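Local structure of M32 carboxypeptidase (Pyrococcus furiosus, 1KA2) at the interface of chains A and B. The protein releases amino acids one after another from the C-terminus of peptides, as a metal-dependent carboxypeptidase of broad specificity that works as a homodimer. Residues are numbered along the deposited sequence; one frame, centred on the assembly and turned at random. Chains: chain A/B, M32 carboxypeptidase.

The three contacts are patches of one two-fold symmetric homodimer interface. Contacts 1 and 3 adjoin, with C-alpha centres about 9 Å apart, and share A:Asp33, A:Asn37 and A:Arg46. Contact 2 lies about 17 Å from contact 3 and about 26 Å from contact 1. Helices 8-36 and 43-61 contribute to all three. The Glu45-Arg247 pairing occurs twice, with A:Glu45 in contact 1 and with B:Glu45 in contact 2. The patch centres lie about 19 to 24 Å from A:Glu270 of the active site. They lie apart from this catalytic glutamate, which suggests a structural role.

Contact 1: the interface of chains A and B. Residues chain A 33, 37-42, 45-46; chain B 228-232, 244, 247-248, 250.
The DXRXT motif of the M32 peptidase family supplies B:Asp248 and B:Arg250 to this dimer contact. B:Arg250 makes a salt bridge to A:Asp33 across the interface. From CB its CG turns beside the backbone N (chi1 -48°), and the chain then runs extended to NE. B:Arg250 CD lies 3.8 Å from CE1 of B:Phe244. B:Arg250 NE donates to OD1 of B:Asp248 at 2.9 Å. NH2 gives a second bond to OD2 of the same carboxylate, so the grip is side-on and fixes the rotation of the guanidinium. B:Arg232 CD lies toward the rim of one guanidinium face. The tip meets A:Asp33 end-on, with carboxylate and guanidinium nearly coplanar (28° apart). B:Arg250 NH1 reaches A:Asp33 OD2 at 2.8 Å in an almost straight bond (179° at H). B:Arg250 NH2 reaches A:Asp33 OD1 at 3.0 Å. Both oxygens use their syn lone pairs. A:Arg46 NH1 takes the anti lone pair of A:Asp33 OD1 at 2.9 Å, while its NH2 approaches the same oxygen from above the carboxylate plane. Three N-H groups thus grip OD1, which would favour a charged carboxylate. A:Pro39 crosses B:Asp248 at about a right angle, its CG 3.3 Å from OD1. The backbone N of A:Glu41 donates to B:Thr229 O at 2.9 Å. The extended A:Glu41 chain lies alongside B:Thr229, whose OG1 donates to the anti lone pair of OE2 at 3.1 Å.

Contact 2: the interface of chains A and B. Residues chain A 18, 21, 245-247, 285-286; chain B 44-45, 48-49.
The N-terminal part of helix 43-61 of chain B docks here against helix 8-36 and two loops of chain A, one of them leading into the DXRXT motif. B:Glu45 is the polar centre. Its CG stands beside the backbone N (chi1 -67°), and the extended chain carries the carboxylate to the loop at A:Gly245 to A:Arg247. There it is met by two consecutive backbone N-H groups. A:Ile246 N donates to B:Glu45 OE2 at 2.8 Å and A:Arg247 N to B:Glu45 OE1 at 2.9 Å. Each oxygen uses its syn lone pair, so the two bonds fix the rotation of the carboxylate. The guanidinium of A:Arg247 is turned well away from the carboxylate plane and its NE makes no contact with it. The charge could still favour an ionised B:Glu45. A:Met285 crosses the B:Glu45 chain obliquely, with SD 3.7 Å from CG. A:Phe286 and B:Val48 meet tip to tip. The chi1 of B:Val48 (-74°) leaves CG2 flanked by both backbone N and C. This CG2 of B:Val48 points at the outer end of the phenyl ring and lies 3.5 Å from A:Phe286 CZ. A:Trp21 brings the CZ3 corner of its indole 3.7 Å from CB of B:Ala49. Toward the rim of one indole face lies CD2 of A:Phe286. A water bridges the two chains, its oxygen 3.2 Å from A:Phe286 N and 3.1 Å from B:Glu45 OE2.

Contact 3: the interface of chains A and B. Residues chain A 30, 32-33, 37, 46; chain B 25, 29, 32-33, 37.
The helix 8-36 residues of this patch have helical phi and psi, and each Asn37 lies just beyond the helix end with phi -121°. The two copies of this helix face each other across the dimer. At one end A:Arg46 crosses B:His25 at about a right angle. Its chain bends at chi2 and chi3 (51° and 53°), which turns NE toward the imidazole. A:Arg46 NE donates to B:His25 NE2 at 2.7 Å, approaching in the ring plane. NE2 thus acts as acceptor, which would fit a neutral imidazole with its proton on ND1. Beside it, A:Arg46 NH2 meets B:Val29 CG2 tip to tip at 3.6 Å. A:Leu30 CD1 packs obliquely on the same valine, 3.8 Å from B:Val29 CB. Near the two-fold axis the tryptophans pair reciprocally with the other chain. CZ3 of A:Trp32 lies 3.7 Å from B:Asp33 OD2, with ring and carboxylate planes steeply inclined. ND2 of B:Asn37 sits at the indole edge, in plane, 3.8 Å from CH2 of A:Trp32. The two Asn37 amides meet tip to tip, their ND2 atoms 3.6 Å apart without a hydrogen bond. This patch joins the two copies of helix 8-36 at the centre of the homodimer.

Contact 1: the interface of chains A and B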
loop_
_atom_site.group_PDB
_atom_site.type_symbol
_atom_site.label_atom_id
_atom_site.label_comp_id
_atom_site.label_asym_id
_atom_site.label_seq_id
_atom_site.Cartn_x
_atom_site.Cartn_y
_atom_site.Cartn_z
ATOM N N ASP A 33 1.520 1.248 4.600
ATOM C CA ASP A 33 0.369 0.362 4.746
ATOM C C ASP A 33 0.485 -0.478 6.012
ATOM O O ASP A 33 -0.504 -0.706 6.712
ATOM C CB ASP A 33 0.225 -0.539 3.506
ATOM C CG ASP A 33 -0.859 -1.574 3.675
ATOM O OD1 ASP A 33 -0.539 -2.726 4.042
ATOM O OD2 ASP A 33 -2.035 -1.217 3.473
ATOM N N ASN A 37 -2.987 0.411 7.481
ATOM C CA ASN A 37 -4.087 -0.483 7.113
ATOM C C ASN A 37 -3.997 -1.969 7.423
ATOM O O ASN A 37 -5.006 -2.593 7.752
ATOM C CB ASN A 37 -4.361 -0.348 5.615
ATOM C CG ASN A 37 -4.577 1.084 5.191
ATOM O OD1 ASN A 37 -5.363 1.796 5.791
ATOM N ND2 ASN A 37 -3.885 1.511 4.142
ATOM N N MET A 38 -2.799 -2.524 7.290
ATOM C CA MET A 38 -2.541 -3.951 7.464
ATOM C C MET A 38 -3.197 -4.697 8.616
ATOM O O MET A 38 -3.105 -4.294 9.773
ATOM C CB MET A 38 -1.023 -4.201 7.526
ATOM C CG MET A 38 -0.628 -5.664 7.361
ATOM S SD MET A 38 1.103 -6.014 7.695
ATOM C CE MET A 38 1.150 -5.729 9.486
ATOM N N PRO A 39 -3.909 -5.791 8.302
ATOM C CA PRO A 39 -4.543 -6.555 9.389
ATOM C C PRO A 39 -3.370 -7.055 10.204
ATOM O O PRO A 39 -2.348 -7.427 9.633
ATOM C CB PRO A 39 -5.253 -7.716 8.689
ATOM C CG PRO A 39 -5.224 -7.397 7.231
ATOM C CD PRO A 39 -4.474 -6.124 6.986
ATOM N N LYS A 40 -3.512 -7.106 11.520
ATOM C CA LYS A 40 -2.392 -7.488 12.381
ATOM C C LYS A 40 -1.578 -8.709 12.018
ATOM O O LYS A 40 -0.356 -8.673 12.037
ATOM C CB LYS A 40 -2.862 -7.608 13.830
ATOM C CG LYS A 40 -3.541 -6.359 14.410
ATOM C CD LYS A 40 -2.574 -5.195 14.756
ATOM C CE LYS A 40 -3.307 -3.989 15.399
ATOM N NZ LYS A 40 -2.337 -2.885 15.713
ATOM N N GLU A 41 -2.241 -9.801 11.689
ATOM C CA GLU A 41 -1.507 -10.995 11.346
ATOM C C GLU A 41 -0.771 -10.950 10.001
ATOM O O GLU A 41 -0.031 -11.870 9.664
ATOM C CB GLU A 41 -2.421 -12.237 11.406
ATOM C CG GLU A 41 -2.852 -12.683 12.785
ATOM C CD GLU A 41 -3.565 -14.045 12.753
ATOM O OE1 GLU A 41 -2.884 -15.075 12.552
ATOM O OE2 GLU A 41 -4.802 -14.082 12.911
ATOM N N GLY A 42 -0.953 -9.898 9.218
ATOM C CA GLY A 42 -0.239 -9.858 7.952
ATOM C C GLY A 42 1.234 -9.494 8.105
ATOM O O GLY A 42 1.982 -9.442 7.130
ATOM N N GLU A 45 4.283 -11.925 6.628
ATOM C CA GLU A 45 4.461 -11.886 5.186
ATOM C C GLU A 45 4.929 -10.506 4.720
ATOM O O GLU A 45 5.745 -10.399 3.805
ATOM C CB GLU A 45 3.165 -12.342 4.506
ATOM C CG GLU A 45 2.899 -13.834 4.797
ATOM C CD GLU A 45 1.482 -14.285 4.478
ATOM O OE1 GLU A 45 0.551 -13.793 5.143
ATOM O OE2 GLU A 45 1.300 -15.139 3.574
ATOM N N ARG A 46 4.437 -9.454 5.366
ATOM C CA ARG A 46 4.875 -8.108 5.027
ATOM C C ARG A 46 6.380 -8.019 5.302
ATOM O O ARG A 46 7.145 -7.549 4.454
ATOM C CB ARG A 46 4.118 -7.072 5.867
ATOM C CG ARG A 46 4.529 -5.599 5.635
ATOM C CD ARG A 46 4.522 -5.219 4.155
ATOM N NE ARG A 46 3.245 -5.561 3.554
ATOM C CZ ARG A 46 2.140 -4.830 3.639
ATOM N NH1 ARG A 46 2.147 -3.674 4.295
ATOM N NH2 ARG A 46 1.012 -5.283 3.104
ATOM N N GLY B 228 -9.584 -6.898 10.395
ATOM C CA GLY B 228 -8.564 -6.360 11.281
ATOM C C GLY B 228 -7.507 -7.352 11.721
ATOM O O GLY B 228 -6.484 -6.972 12.287
ATOM N N THR B 229 -7.742 -8.631 11.462
ATOM C CA THR B 229 -6.781 -9.645 11.846
ATOM C C THR B 229 -6.068 -10.243 10.621
ATOM O O THR B 229 -4.843 -10.361 10.604
ATOM C CB THR B 229 -7.486 -10.754 12.666
ATOM O OG1 THR B 229 -6.506 -11.498 13.396
ATOM C CG2 THR B 229 -8.244 -11.707 11.756
ATOM N N ARG B 230 -6.842 -10.615 9.603
ATOM C CA ARG B 230 -6.308 -11.184 8.372
ATOM C C ARG B 230 -6.985 -10.592 7.132
ATOM O O ARG B 230 -6.651 -10.948 6.009
ATOM C CB ARG B 230 -6.487 -12.705 8.373
ATOM C CG ARG B 230 -5.460 -13.446 9.214
ATOM C CD ARG B 230 -5.761 -14.927 9.322
ATOM N NE ARG B 230 -4.534 -15.698 9.149
ATOM C CZ ARG B 230 -4.232 -16.792 9.835
ATOM N NH1 ARG B 230 -5.070 -17.248 10.751
ATOM N NH2 ARG B 230 -3.097 -17.432 9.601
ATOM N N ALA B 231 -7.928 -9.678 7.322
ATOM C CA ALA B 231 -8.608 -9.118 6.164
ATOM C C ALA B 231 -9.165 -7.729 6.366
ATOM O O ALA B 231 -9.269 -7.232 7.494
ATOM C CB ALA B 231 -9.732 -10.065 5.721
ATOM N N ARG B 232 -9.535 -7.115 5.249
ATOM C CA ARG B 232 -10.097 -5.777 5.240
ATOM C C ARG B 232 -11.187 -5.668 4.176
ATOM O O ARG B 232 -11.200 -6.421 3.199
ATOM C CB ARG B 232 -9.035 -4.723 4.883
ATOM C CG ARG B 232 -7.826 -4.580 5.800
ATOM C CD ARG B 232 -7.074 -3.315 5.391
ATOM N NE ARG B 232 -8.022 -2.204 5.287
ATOM C CZ ARG B 232 -8.351 -1.396 6.294
ATOM N NH1 ARG B 232 -7.790 -1.560 7.485
ATOM N NH2 ARG B 232 -9.267 -0.447 6.124
ATOM N N PHE B 244 -2.390 -10.234 -0.301
ATOM C CA PHE B 244 -1.053 -9.724 -0.030
ATOM C C PHE B 244 -0.325 -10.936 0.566
ATOM O O PHE B 244 0.897 -11.062 0.494
ATOM C CB PHE B 244 -1.098 -8.579 0.994
ATOM C CG PHE B 244 -1.695 -7.291 0.469
ATOM C CD1 PHE B 244 -1.766 -6.169 1.289
ATOM C CD2 PHE B 244 -2.210 -7.204 -0.826
ATOM C CE1 PHE B 244 -2.340 -4.975 0.837
ATOM C CE2 PHE B 244 -2.792 -6.002 -1.292
ATOM C CZ PHE B 244 -2.854 -4.892 -0.449
ATOM N N ARG B 247 -2.300 -14.500 5.310
ATOM C CA ARG B 247 -2.814 -13.843 6.501
ATOM C C ARG B 247 -3.139 -12.383 6.235
ATOM O O ARG B 247 -3.201 -11.584 7.173
ATOM C CB ARG B 247 -1.787 -13.934 7.635
ATOM C CG ARG B 247 -1.424 -15.365 8.044
ATOM C CD ARG B 247 -0.328 -15.380 9.124
ATOM N NE ARG B 247 0.115 -16.733 9.469
ATOM C CZ ARG B 247 1.095 -16.997 10.331
ATOM N NH1 ARG B 247 1.732 -16.005 10.931
ATOM N NH2 ARG B 247 1.439 -18.248 10.597
ATOM N N ASP B 248 -3.331 -12.027 4.967
ATOM C CA ASP B 248 -3.659 -10.648 4.616
ATOM C C ASP B 248 -4.385 -10.641 3.278
ATOM O O ASP B 248 -3.750 -10.542 2.235
ATOM C CB ASP B 248 -2.378 -9.800 4.519
ATOM C CG ASP B 248 -2.664 -8.311 4.443
ATOM O OD1 ASP B 248 -3.845 -7.933 4.316
ATOM O OD2 ASP B 248 -1.706 -7.505 4.510
ATOM N N ARG B 250 -7.648 -8.876 1.104
ATOM C CA ARG B 250 -8.548 -7.741 1.102
ATOM C C ARG B 250 -9.547 -7.691 -0.046
ATOM O O ARG B 250 -9.237 -8.068 -1.177
ATOM C CB ARG B 250 -7.706 -6.470 1.110
ATOM C CG ARG B 250 -6.612 -6.516 2.170
ATOM C CD ARG B 250 -5.842 -5.208 2.308
ATOM N NE ARG B 250 -4.688 -5.380 3.181
ATOM C CZ ARG B 250 -3.794 -4.430 3.443
ATOM N NH1 ARG B 250 -3.907 -3.219 2.894
ATOM N NH2 ARG B 250 -2.782 -4.694 4.262
HETATM O O HOH W 1 0.629 -8.126 4.506
HETATM O O HOH W 2 1.694 -13.026 10.946
#

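Contact 2: the interface of chains A and B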
loop_
_atom_site.group_PDB
_atom_site.type_symbol
_atom_site.label_atom_id
_atom_site.label_comp_id
_atom_site.label_asym_id
_atom_site.label_seq_id
_atom_site.Cartn_x
_atom_site.Cartn_y
_atom_site.Cartn_z
ATOM N N ARG A 18 15.964 3.985 -12.119
ATOM C CA ARG A 18 14.507 3.872 -12.079
ATOM C C ARG A 18 14.073 2.603 -11.339
ATOM O O ARG A 18 13.147 2.636 -10.535
ATOM C CB ARG A 18 13.927 3.869 -13.504
ATOM C CG ARG A 18 13.835 5.238 -14.159
ATOM C CD ARG A 18 12.558 5.349 -14.956
ATOM N NE ARG A 18 12.372 6.708 -15.447
ATOM C CZ ARG A 18 11.326 7.113 -16.157
ATOM N NH1 ARG A 18 10.361 6.263 -16.465
ATOM N NH2 ARG A 18 11.246 8.370 -16.549
ATOM N N TRP A 21 14.727 3.037 -7.861
ATOM C CA TRP A 21 13.705 3.961 -7.395
ATOM C C TRP A 21 12.362 3.246 -7.212
ATOM O O TRP A 21 11.653 3.488 -6.237
ATOM C CB TRP A 21 13.533 5.130 -8.380
ATOM C CG TRP A 21 12.387 6.039 -8.004
ATOM C CD1 TRP A 21 12.426 7.110 -7.156
ATOM C CD2 TRP A 21 11.019 5.883 -8.389
ATOM N NE1 TRP A 21 11.162 7.627 -6.981
ATOM C CE2 TRP A 21 10.277 6.890 -7.727
ATOM C CE3 TRP A 21 10.342 4.981 -9.228
ATOM C CZ2 TRP A 21 8.888 7.028 -7.879
ATOM C CZ3 TRP A 21 8.950 5.114 -9.378
ATOM C CH2 TRP A 21 8.242 6.131 -8.701
ATOM N N GLY A 245 5.948 9.603 -3.873
ATOM C CA GLY A 245 6.393 10.359 -5.030
ATOM C C GLY A 245 6.194 11.849 -4.793
ATOM O O GLY A 245 5.705 12.260 -3.730
ATOM N N ILE A 246 6.580 12.662 -5.772
ATOM C CA ILE A 246 6.421 14.112 -5.664
ATOM C C ILE A 246 4.934 14.473 -5.673
ATOM O O ILE A 246 4.516 15.462 -5.084
ATOM C CB ILE A 246 7.122 14.831 -6.847
ATOM C CG1 ILE A 246 8.635 14.611 -6.764
ATOM C CG2 ILE A 246 6.788 16.319 -6.834
ATOM C CD1 ILE A 246 9.418 15.226 -7.926
ATOM N N ARG A 247 4.134 13.654 -6.341
ATOM C CA ARG A 247 2.704 13.894 -6.439
ATOM C C ARG A 247 1.918 12.947 -5.548
ATOM O O ARG A 247 0.726 12.725 -5.781
ATOM C CB ARG A 247 2.240 13.725 -7.890
ATOM C CG ARG A 247 2.914 14.678 -8.882
ATOM C CD ARG A 247 2.467 14.394 -10.326
ATOM N NE ARG A 247 3.165 15.220 -11.314
ATOM C CZ ARG A 247 2.992 15.111 -12.630
ATOM N NH1 ARG A 247 2.149 14.215 -13.113
ATOM N NH2 ARG A 247 3.657 15.897 -13.463
ATOM N N MET A 285 12.042 14.023 -10.995
ATOM C CA MET A 285 11.232 12.836 -10.730
ATOM C C MET A 285 11.956 11.554 -11.157
ATOM O O MET A 285 12.507 11.480 -12.257
ATOM C CB MET A 285 9.893 12.972 -11.468
ATOM C CG MET A 285 8.760 12.142 -10.908
ATOM S SD MET A 285 7.237 12.345 -11.865
ATOM C CE MET A 285 6.587 13.860 -11.158
ATOM N N PHE A 286 11.950 10.546 -10.283
ATOM C CA PHE A 286 12.618 9.260 -10.554
ATOM C C PHE A 286 14.149 9.281 -10.404
ATOM O O PHE A 286 14.810 8.269 -10.651
ATOM C CB PHE A 286 12.284 8.770 -11.964
ATOM C CG PHE A 286 10.837 8.834 -12.287
ATOM C CD1 PHE A 286 10.378 9.672 -13.294
ATOM C CD2 PHE A 286 9.920 8.082 -11.558
ATOM C CE1 PHE A 286 9.009 9.762 -13.574
ATOM C CE2 PHE A 286 8.561 8.165 -11.828
ATOM C CZ PHE A 286 8.102 9.008 -12.840
ATOM N N LEU B 44 1.049 8.785 -12.185
ATOM C CA LEU B 44 2.220 8.636 -13.035
ATOM C C LEU B 44 3.366 7.909 -12.333
ATOM O O LEU B 44 3.990 7.034 -12.914
ATOM C CB LEU B 44 2.728 9.981 -13.543
ATOM C CG LEU B 44 4.042 9.842 -14.323
ATOM C CD1 LEU B 44 3.842 8.891 -15.506
ATOM C CD2 LEU B 44 4.516 11.206 -14.806
ATOM N N GLU B 45 3.637 8.272 -11.083
ATOM C CA GLU B 45 4.730 7.646 -10.356
ATOM C C GLU B 45 4.384 6.210 -9.958
ATOM O O GLU B 45 5.243 5.330 -9.986
ATOM C CB GLU B 45 5.106 8.526 -9.158
ATOM C CG GLU B 45 5.711 9.863 -9.639
ATOM C CD GLU B 45 5.781 10.935 -8.563
ATOM O OE1 GLU B 45 4.709 11.367 -8.101
ATOM O OE2 GLU B 45 6.905 11.354 -8.189
ATOM N N VAL B 48 4.940 4.029 -13.248
ATOM C CA VAL B 48 6.321 3.710 -13.590
ATOM C C VAL B 48 6.871 2.700 -12.583
ATOM O O VAL B 48 7.642 1.814 -12.946
ATOM C CB VAL B 48 7.212 4.976 -13.593
ATOM C CG1 VAL B 48 6.936 5.823 -14.816
ATOM C CG2 VAL B 48 6.927 5.784 -12.365
ATOM N N ALA B 49 6.483 2.827 -11.321
ATOM C CA ALA B 49 6.954 1.879 -10.303
ATOM C C ALA B 49 6.406 0.485 -10.619
ATOM O O ALA B 49 7.125 -0.510 -10.545
ATOM C CB ALA B 49 6.514 2.318 -8.901
HETATM O O HOH W 3 9.917 10.868 -7.835
#

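Contact 3: the interface of chains A and B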
loop_
_atom_site.group_PDB
_atom_site.type_symbol
_atom_site.label_atom_id
_atom_site.label_comp_id
_atom_site.label_asym_id
_atom_site.label_seq_id
_atom_site.Cartn_x
_atom_site.Cartn_y
_atom_site.Cartn_z
ATOM N N LEU A 30 4.696 -0.153 1.324
ATOM C CA LEU A 30 4.666 -1.278 2.256
ATOM C C LEU A 30 4.695 -0.817 3.704
ATOM O O LEU A 30 3.878 -1.248 4.516
ATOM C CB LEU A 30 5.860 -2.199 1.983
ATOM C CG LEU A 30 5.597 -3.464 1.168
ATOM C CD1 LEU A 30 4.482 -3.240 0.189
ATOM C CD2 LEU A 30 6.883 -3.894 0.469
ATOM N N TRP A 32 4.131 2.273 4.924
ATOM C CA TRP A 32 2.965 3.086 5.232
ATOM C C TRP A 32 1.765 2.190 5.506
ATOM O O TRP A 32 1.067 2.341 6.512
ATOM C CB TRP A 32 2.645 4.022 4.050
ATOM C CG TRP A 32 1.404 4.853 4.232
ATOM C CD1 TRP A 32 1.293 6.021 4.925
ATOM C CD2 TRP A 32 0.092 4.558 3.727
ATOM N NE1 TRP A 32 -0.006 6.473 4.889
ATOM C CE2 TRP A 32 -0.763 5.592 4.158
ATOM C CE3 TRP A 32 -0.441 3.513 2.951
ATOM C CZ2 TRP A 32 -2.132 5.619 3.841
ATOM C CZ3 TRP A 32 -1.803 3.536 2.634
ATOM C CH2 TRP A 32 -2.633 4.583 3.078
ATOM N N ASP A 33 1.520 1.248 4.600
ATOM C CA ASP A 33 0.369 0.362 4.746
ATOM C C ASP A 33 0.485 -0.478 6.012
ATOM O O ASP A 33 -0.504 -0.706 6.712
ATOM C CB ASP A 33 0.225 -0.539 3.506
ATOM C CG ASP A 33 -0.859 -1.574 3.675
ATOM O OD1 ASP A 33 -0.539 -2.726 4.042
ATOM O OD2 ASP A 33 -2.035 -1.217 3.473
ATOM N N ASN A 37 -2.987 0.411 7.481
ATOM C CA ASN A 37 -4.087 -0.483 7.113
ATOM C C ASN A 37 -3.997 -1.969 7.423
ATOM O O ASN A 37 -5.006 -2.593 7.752
ATOM C CB ASN A 37 -4.361 -0.348 5.615
ATOM C CG ASN A 37 -4.577 1.084 5.191
ATOM O OD1 ASN A 37 -5.363 1.796 5.791
ATOM N ND2 ASN A 37 -3.885 1.511 4.142
ATOM N N ARG A 46 4.437 -9.454 5.366
ATOM C CA ARG A 46 4.875 -8.108 5.027
ATOM C C ARG A 46 6.380 -8.019 5.302
ATOM O O ARG A 46 7.145 -7.549 4.454
ATOM C CB ARG A 46 4.118 -7.072 5.867
ATOM C CG ARG A 46 4.529 -5.599 5.635
ATOM C CD ARG A 46 4.522 -5.219 4.155
ATOM N NE ARG A 46 3.245 -5.561 3.554
ATOM C CZ ARG A 46 2.140 -4.830 3.639
ATOM N NH1 ARG A 46 2.147 -3.674 4.295
ATOM N NH2 ARG A 46 1.012 -5.283 3.104
ATOM N N HIS B 25 4.183 -9.481 -3.858
ATOM C CA HIS B 25 3.521 -8.966 -2.672
ATOM C C HIS B 25 3.433 -7.462 -2.885
ATOM O O HIS B 25 2.382 -6.845 -2.734
ATOM C CB HIS B 25 4.375 -9.243 -1.447
ATOM C CG HIS B 25 3.829 -8.652 -0.190
ATOM N ND1 HIS B 25 2.768 -9.209 0.492
ATOM C CD2 HIS B 25 4.194 -7.553 0.511
ATOM C CE1 HIS B 25 2.505 -8.477 1.562
ATOM N NE2 HIS B 25 3.357 -7.467 1.596
ATOM N N VAL B 29 0.055 -4.787 -3.269
ATOM C CA VAL B 29 -0.136 -3.641 -2.405
ATOM C C VAL B 29 -0.262 -2.376 -3.249
ATOM O O VAL B 29 -1.102 -1.528 -2.979
ATOM C CB VAL B 29 1.030 -3.510 -1.405
ATOM C CG1 VAL B 29 0.871 -2.251 -0.580
ATOM C CG2 VAL B 29 1.030 -4.726 -0.482
ATOM N N TRP B 32 -3.722 -2.461 -5.154
ATOM C CA TRP B 32 -4.798 -2.241 -4.201
ATOM C C TRP B 32 -4.828 -0.777 -3.783
ATOM O O TRP B 32 -5.874 -0.124 -3.808
ATOM C CB TRP B 32 -4.592 -3.124 -2.955
ATOM C CG TRP B 32 -5.609 -2.914 -1.866
ATOM C CD1 TRP B 32 -6.858 -3.454 -1.795
ATOM C CD2 TRP B 32 -5.463 -2.080 -0.706
ATOM N NE1 TRP B 32 -7.504 -3.009 -0.665
ATOM C CE2 TRP B 32 -6.667 -2.164 0.022
ATOM C CE3 TRP B 32 -4.426 -1.268 -0.214
ATOM C CZ2 TRP B 32 -6.872 -1.466 1.224
ATOM C CZ3 TRP B 32 -4.626 -0.570 0.982
ATOM C CH2 TRP B 32 -5.840 -0.674 1.688
ATOM N N ASP B 33 -3.669 -0.256 -3.391
ATOM C CA ASP B 33 -3.596 1.126 -2.931
ATOM C C ASP B 33 -3.985 2.092 -4.043
ATOM O O ASP B 33 -4.667 3.091 -3.804
ATOM C CB ASP B 33 -2.185 1.443 -2.403
ATOM C CG ASP B 33 -2.018 2.902 -2.057
ATOM O OD1 ASP B 33 -1.494 3.664 -2.899
ATOM O OD2 ASP B 33 -2.447 3.285 -0.952
ATOM N N ASN B 37 -6.671 4.044 -2.048
ATOM C CA ASN B 37 -6.200 5.229 -1.328
ATOM C C ASN B 37 -5.503 6.352 -2.079
ATOM O O ASN B 37 -5.680 7.523 -1.742
ATOM C CB ASN B 37 -5.264 4.788 -0.202
ATOM C CG ASN B 37 -5.882 3.741 0.692
ATOM O OD1 ASN B 37 -6.995 3.905 1.160
ATOM N ND2 ASN B 37 -5.155 2.659 0.942
#